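Side-chain contacts in dihydroneopterin triphosphate diphosphatase (Escherichia coli O157:H7, PDB 5U7F), which probably hydrolyses dihydroneopterin triphosphate to the monophosphate and pyrophosphate, a step in folate biosynthesis, and is a metal-dependent Nudix hydrolase: residues R30-P33 / D34-Q37; A131-S135 / W136-Q140. All coordinates share one frame; numbering follows the deposited sequence.

Contact 1 of 2, residues R30-P33 / D34-Q37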
loop_
_atom_site.group_PDB
_atom_site.type_symbol
_atom_site.label_atom_id
_atom_site.label_comp_id
_atom_site.label_asym_id
_atom_site.label_seq_id
_atom_site.Cartn_x
_atom_site.Cartn_y
_atom_site.Cartn_z
ATOM N N ARG A 30 -6.344 5.701 9.674
ATOM C CA ARG A 30 -6.980 5.979 10.967
ATOM C C ARG A 30 -6.143 6.903 11.853
ATOM O O ARG A 30 -6.695 7.705 12.609
ATOM C CB ARG A 30 -7.245 4.680 11.712
ATOM C CG ARG A 30 -8.446 3.841 11.208
ATOM C CD ARG A 30 -8.869 2.825 12.277
ATOM N NE ARG A 30 -8.889 3.561 13.533
ATOM C CZ ARG A 30 -9.948 4.169 14.054
ATOM N NH1 ARG A 30 -11.147 4.061 13.481
ATOM N NH2 ARG A 30 -9.800 4.873 15.175
ATOM N N ASP A 31 -4.818 6.787 11.764
ATOM C CA ASP A 31 -3.916 7.585 12.616
ATOM C C ASP A 31 -3.712 8.999 12.071
ATOM O O ASP A 31 -3.416 9.934 12.809
ATOM C CB ASP A 31 -2.557 6.895 12.775
ATOM C CG ASP A 31 -1.933 6.477 11.441
ATOM O OD1 ASP A 31 -2.518 6.782 10.375
ATOM O OD2 ASP A 31 -0.847 5.835 11.470
ATOM N N ASP A 32 -3.841 9.119 10.756
ATOM C CA ASP A 32 -3.763 10.378 10.031
ATOM C C ASP A 32 -4.916 10.383 9.010
ATOM O O ASP A 32 -4.752 9.954 7.870
ATOM C CB ASP A 32 -2.403 10.526 9.334
ATOM C CG ASP A 32 -2.224 11.885 8.654
ATOM O OD1 ASP A 32 -3.219 12.649 8.558
ATOM O OD2 ASP A 32 -1.086 12.181 8.211
ATOM N N PRO A 33 -6.093 10.860 9.418
ATOM C CA PRO A 33 -7.279 10.824 8.536
ATOM C C PRO A 33 -7.156 11.621 7.221
ATOM O O PRO A 33 -8.001 11.461 6.328
ATOM C CB PRO A 33 -8.383 11.407 9.430
ATOM C CG PRO A 33 -7.913 11.097 10.832
ATOM C CD PRO A 33 -6.435 11.325 10.776
ATOM N N ASP A 34 -6.119 12.439 7.079
ATOM C CA ASP A 34 -5.899 13.201 5.855
ATOM C C ASP A 34 -5.053 12.405 4.841
ATOM O O ASP A 34 -4.872 12.832 3.711
ATOM C CB ASP A 34 -5.209 14.520 6.181
ATOM C CG ASP A 34 -6.081 15.435 7.026
ATOM O OD1 ASP A 34 -7.298 15.531 6.722
ATOM O OD2 ASP A 34 -5.556 16.033 7.995
ATOM N N PHE A 35 -4.581 11.247 5.283
ATOM C CA PHE A 35 -3.603 10.408 4.546
ATOM C C PHE A 35 -4.337 9.260 3.872
ATOM O O PHE A 35 -4.661 8.282 4.530
ATOM C CB PHE A 35 -2.546 9.895 5.524
ATOM C CG PHE A 35 -1.323 9.313 4.886
ATOM C CD1 PHE A 35 -1.288 8.936 3.549
ATOM C CD2 PHE A 35 -0.187 9.136 5.656
ATOM C CE1 PHE A 35 -0.105 8.394 3.012
ATOM C CE2 PHE A 35 0.942 8.609 5.130
ATOM C CZ PHE A 35 0.984 8.231 3.807
ATOM N N TRP A 36 -4.619 9.405 2.583
ATOM C CA TRP A 36 -5.082 8.292 1.754
ATOM C C TRP A 36 -3.917 7.569 1.059
ATOM O O TRP A 36 -2.962 8.198 0.602
ATOM C CB TRP A 36 -6.048 8.764 0.708
ATOM C CG TRP A 36 -7.271 9.379 1.297
ATOM C CD1 TRP A 36 -7.350 10.560 1.980
ATOM C CD2 TRP A 36 -8.602 8.843 1.256
ATOM N NE1 TRP A 36 -8.665 10.799 2.363
ATOM C CE2 TRP A 36 -9.447 9.761 1.926
ATOM C CE3 TRP A 36 -9.159 7.677 0.726
ATOM C CZ2 TRP A 36 -10.819 9.543 2.084
ATOM C CZ3 TRP A 36 -10.538 7.472 0.868
ATOM C CH2 TRP A 36 -11.342 8.402 1.548
ATOM N N GLN A 37 -4.035 6.259 0.958
ATOM C CA GLN A 37 -2.925 5.419 0.472
ATOM C C GLN A 37 -3.404 4.123 -0.114
ATOM O O GLN A 37 -4.538 3.689 0.151
ATOM C CB GLN A 37 -1.980 5.109 1.619
ATOM C CG GLN A 37 -2.671 4.486 2.795
ATOM C CD GLN A 37 -1.759 3.786 3.775
ATOM O OE1 GLN A 37 -2.230 3.123 4.719
ATOM N NE2 GLN A 37 -0.451 3.962 3.605
#
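D32 meets D34 and F35 round a tight turn, a local contact in the loop that leads from strand 23-29 into its antiparallel neighbour, strand 36-42. The backbone link is F35 N to D32 O, 2.9 Å long, which closes a type I beta turn from D32 to F35. P33 suits the second position, since its ring fixes phi at -61°. D32 adds an Asx turn to the same loop: with CG anti to its backbone N (chi1 -175°), the carboxylate swings forward and OD1 accepts from D34 N at 3.3 Å, the donor lying above the carboxylate plane. F35 CB packs 3.7 Å from D32 CG, while the phenyl plane stands steeply, 77°, to the carboxylate. Within this Nudix domain the turn thus carries F35 to the side of R29 and F84, which probably bind substrate. D34 OD2 comes to 4.2 Å from D32 OD1, a like-charge approach that could raise the proton affinity of D32. D32 is a buried residue, and its OD2 forms a salt bridge with K134 and a hydrogen bond with H86, which should offset that tendency. Beyond the turn, the W36 side chain touches A120 and K122 of strand 118-125.

Contact 2 of 2, residues A131-S135 / W136-Q140; sequences ALTKS and WSNRQ. With SO4 (sulfate ion), chain B.
S135 points its hydroxyl forward over the first turn of helix 136-147, between the side chains of S137 and N138. OG lies anti to the backbone N (chi1 163°), which places it to accept a nearly straight bond from N138 N at 3.2 Å; S137 OG stands 3.1 Å from S135 OG. A small hydroxyl side chain suits this N-cap position, where it replaces a missing carbonyl, and S135 O begins the helical pattern by taking R139 N at 3.0 Å. T133, in the linker that follows helix 126-132, lies at a slant to the N138 side chain. Its CG2 sits 3.6 Å from R139 N, and its OG1 faces N138 CB at 3.8 Å. That hydroxyl also accepts a weak bond from S135 N, an ST turn, though its main partner is W36 O. Helix 136-147 is the C-terminal helix of the Nudix domain, and S135 at its start is a predicted substrate ligand. R139 bends at chi3 (73°), folding its guanidinium back so that one face lies over W136 CA, while a water in its plane bridges NH1 to T133 O. The W136 indole leaves the helix at roughly a right angle to the R139 side chain, with CB of S137 and a water on one face. Its NE1 donates a hydrogen bond of 3.1 Å to O3 of a sulfate ion, probably from the crystallisation liquor, with O3 at the ring edge. R97 and the backbone N of E82 hold the same anion. S137 OG is hydrogen-bonded to E100 and N138 ND2 to S38, partners for polar atoms of two buried residues.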
loop_
_atom_site.group_PDB
_atom_site.type_symbol
_atom_site.label_atom_id
_atom_site.label_comp_id
_atom_site.label_asym_id
_atom_site.label_seq_id
_atom_site.Cartn_x
_atom_site.Cartn_y
_atom_site.Cartn_z
ATOM N N ALA A 131 -2.350 12.215 -7.076
ATOM C CA ALA A 131 -2.303 13.571 -6.532
ATOM C C ALA A 131 -2.791 13.630 -5.103
ATOM O O ALA A 131 -2.368 14.513 -4.348
ATOM C CB ALA A 131 -3.119 14.532 -7.390
ATOM N N LEU A 132 -3.684 12.711 -4.743
ATOM C CA LEU A 132 -4.378 12.743 -3.463
ATOM C C LEU A 132 -3.465 12.336 -2.316
ATOM O O LEU A 132 -3.486 12.982 -1.257
ATOM C CB LEU A 132 -5.609 11.826 -3.478
ATOM C CG LEU A 132 -6.358 11.604 -2.155
ATOM C CD1 LEU A 132 -6.946 12.921 -1.659
ATOM C CD2 LEU A 132 -7.460 10.557 -2.243
ATOM N N THR A 133 -2.689 11.266 -2.525
ATOM C CA THR A 133 -1.874 10.677 -1.467
ATOM C C THR A 133 -0.767 11.633 -0.974
ATOM O O THR A 133 -0.212 12.445 -1.735
ATOM C CB THR A 133 -1.253 9.336 -1.908
ATOM O OG1 THR A 133 -0.651 8.677 -0.787
ATOM C CG2 THR A 133 -0.194 9.516 -3.037
ATOM N N LYS A 134 -0.488 11.558 0.327
ATOM C CA LYS A 134 0.571 12.354 0.929
ATOM C C LYS A 134 1.939 11.731 0.740
ATOM O O LYS A 134 2.939 12.386 0.970
ATOM C CB LYS A 134 0.328 12.556 2.435
ATOM C CG LYS A 134 -0.864 13.448 2.735
ATOM C CD LYS A 134 -0.710 14.139 4.074
ATOM C CE LYS A 134 -1.963 14.011 4.932
ATOM N NZ LYS A 134 -1.653 14.362 6.347
ATOM N N SER A 135 1.987 10.473 0.315
ATOM C CA SER A 135 3.244 9.742 0.171
ATOM C C SER A 135 3.831 9.850 -1.241
ATOM O O SER A 135 3.181 9.451 -2.240
ATOM C CB SER A 135 3.013 8.277 0.544
ATOM O OG SER A 135 4.039 7.416 0.086
ATOM N N TRP A 136 5.045 10.393 -1.335
ATOM C CA TRP A 136 5.665 10.550 -2.642
ATOM C C TRP A 136 5.951 9.217 -3.276
ATOM O O TRP A 136 5.913 9.130 -4.475
ATOM C CB TRP A 136 6.944 11.418 -2.590
ATOM C CG TRP A 136 8.140 10.870 -1.885
ATOM C CD1 TRP A 136 8.573 11.230 -0.660
ATOM C CD2 TRP A 136 9.092 9.950 -2.404
ATOM N NE1 TRP A 136 9.742 10.556 -0.345
ATOM C CE2 TRP A 136 10.080 9.765 -1.403
ATOM C CE3 TRP A 136 9.201 9.240 -3.603
ATOM C CZ2 TRP A 136 11.141 8.898 -1.564
ATOM C CZ3 TRP A 136 10.265 8.374 -3.768
ATOM C CH2 TRP A 136 11.218 8.201 -2.747
ATOM N N SER A 137 6.189 8.169 -2.497
ATOM C CA SER A 137 6.523 6.879 -3.091
ATOM C C SER A 137 5.246 6.218 -3.642
ATOM O O SER A 137 5.255 5.635 -4.728
ATOM C CB SER A 137 7.214 5.972 -2.079
ATOM O OG SER A 137 6.391 5.767 -0.951
ATOM N N ASN A 138 4.160 6.323 -2.886
ATOM C CA ASN A 138 2.828 5.858 -3.323
ATOM C C ASN A 138 2.414 6.537 -4.615
ATOM O O ASN A 138 1.944 5.875 -5.555
ATOM C CB ASN A 138 1.790 6.115 -2.228
ATOM C CG ASN A 138 0.579 5.164 -2.281
ATOM O OD1 ASN A 138 -0.035 4.898 -1.224
ATOM N ND2 ASN A 138 0.213 4.657 -3.495
ATOM N N ARG A 139 2.603 7.846 -4.672
ATOM C CA ARG A 139 2.363 8.592 -5.891
ATOM C C ARG A 139 3.167 8.056 -7.053
ATOM O O ARG A 139 2.618 7.764 -8.137
ATOM C CB ARG A 139 2.692 10.043 -5.679
ATOM C CG ARG A 139 2.702 10.879 -6.950
ATOM C CD ARG A 139 2.676 12.352 -6.604
ATOM N NE ARG A 139 3.965 12.768 -6.085
ATOM C CZ ARG A 139 4.219 13.226 -4.863
ATOM N NH1 ARG A 139 3.265 13.354 -3.923
ATOM N NH2 ARG A 139 5.475 13.572 -4.603
ATOM N N GLN A 140 4.468 7.914 -6.830
ATOM C CA GLN A 140 5.357 7.484 -7.903
ATOM C C GLN A 140 4.988 6.075 -8.400
ATOM O O GLN A 140 5.034 5.788 -9.599
ATOM C CB GLN A 140 6.814 7.528 -7.438
ATOM C CG GLN A 140 7.823 7.279 -8.561
ATOM C CD GLN A 140 9.298 7.439 -8.122
ATOM O OE1 GLN A 140 10.170 6.701 -8.577
ATOM N NE2 GLN A 140 9.561 8.416 -7.277
HETATM S S SO4 B . 12.835 11.997 1.448
HETATM O O1 SO4 B . 13.021 13.388 1.867
HETATM O O2 SO4 B . 13.899 11.185 2.021
HETATM O O3 SO4 B . 11.538 11.541 1.953
HETATM O O4 SO4 B . 12.873 11.917 -0.008
HETATM O O HOH W 1 0.802 12.862 -4.132
HETATM O O HOH W 2 5.730 12.191 0.817
HETATM O O HOH W 3 6.852 7.994 0.418
#

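How the contacts relate
Contact 1 and contact 2 lie far apart in sequence, yet their centres are 12 Å apart and they touch directly. Two polar links join them: T133 OG1 sits 2.7 Å from W36 O, a probable hydrogen bond, and K134 NZ lies 2.9 Å from D32 OD2 in the salt bridge. Packing adds to this, with Q37 CA 3.4 Å from N138 OD1, and F35 resting against T133 and S135. The loop before strand 36-42 is thereby tied to the linker between the two C-terminal helices, close to R29 and F84 and including S135. T40, E56, E60 and E117, which bind cobalt, lie outside both contacts; the side chains of F35 and N138 are each about 10 Å from a bound cobalt ion.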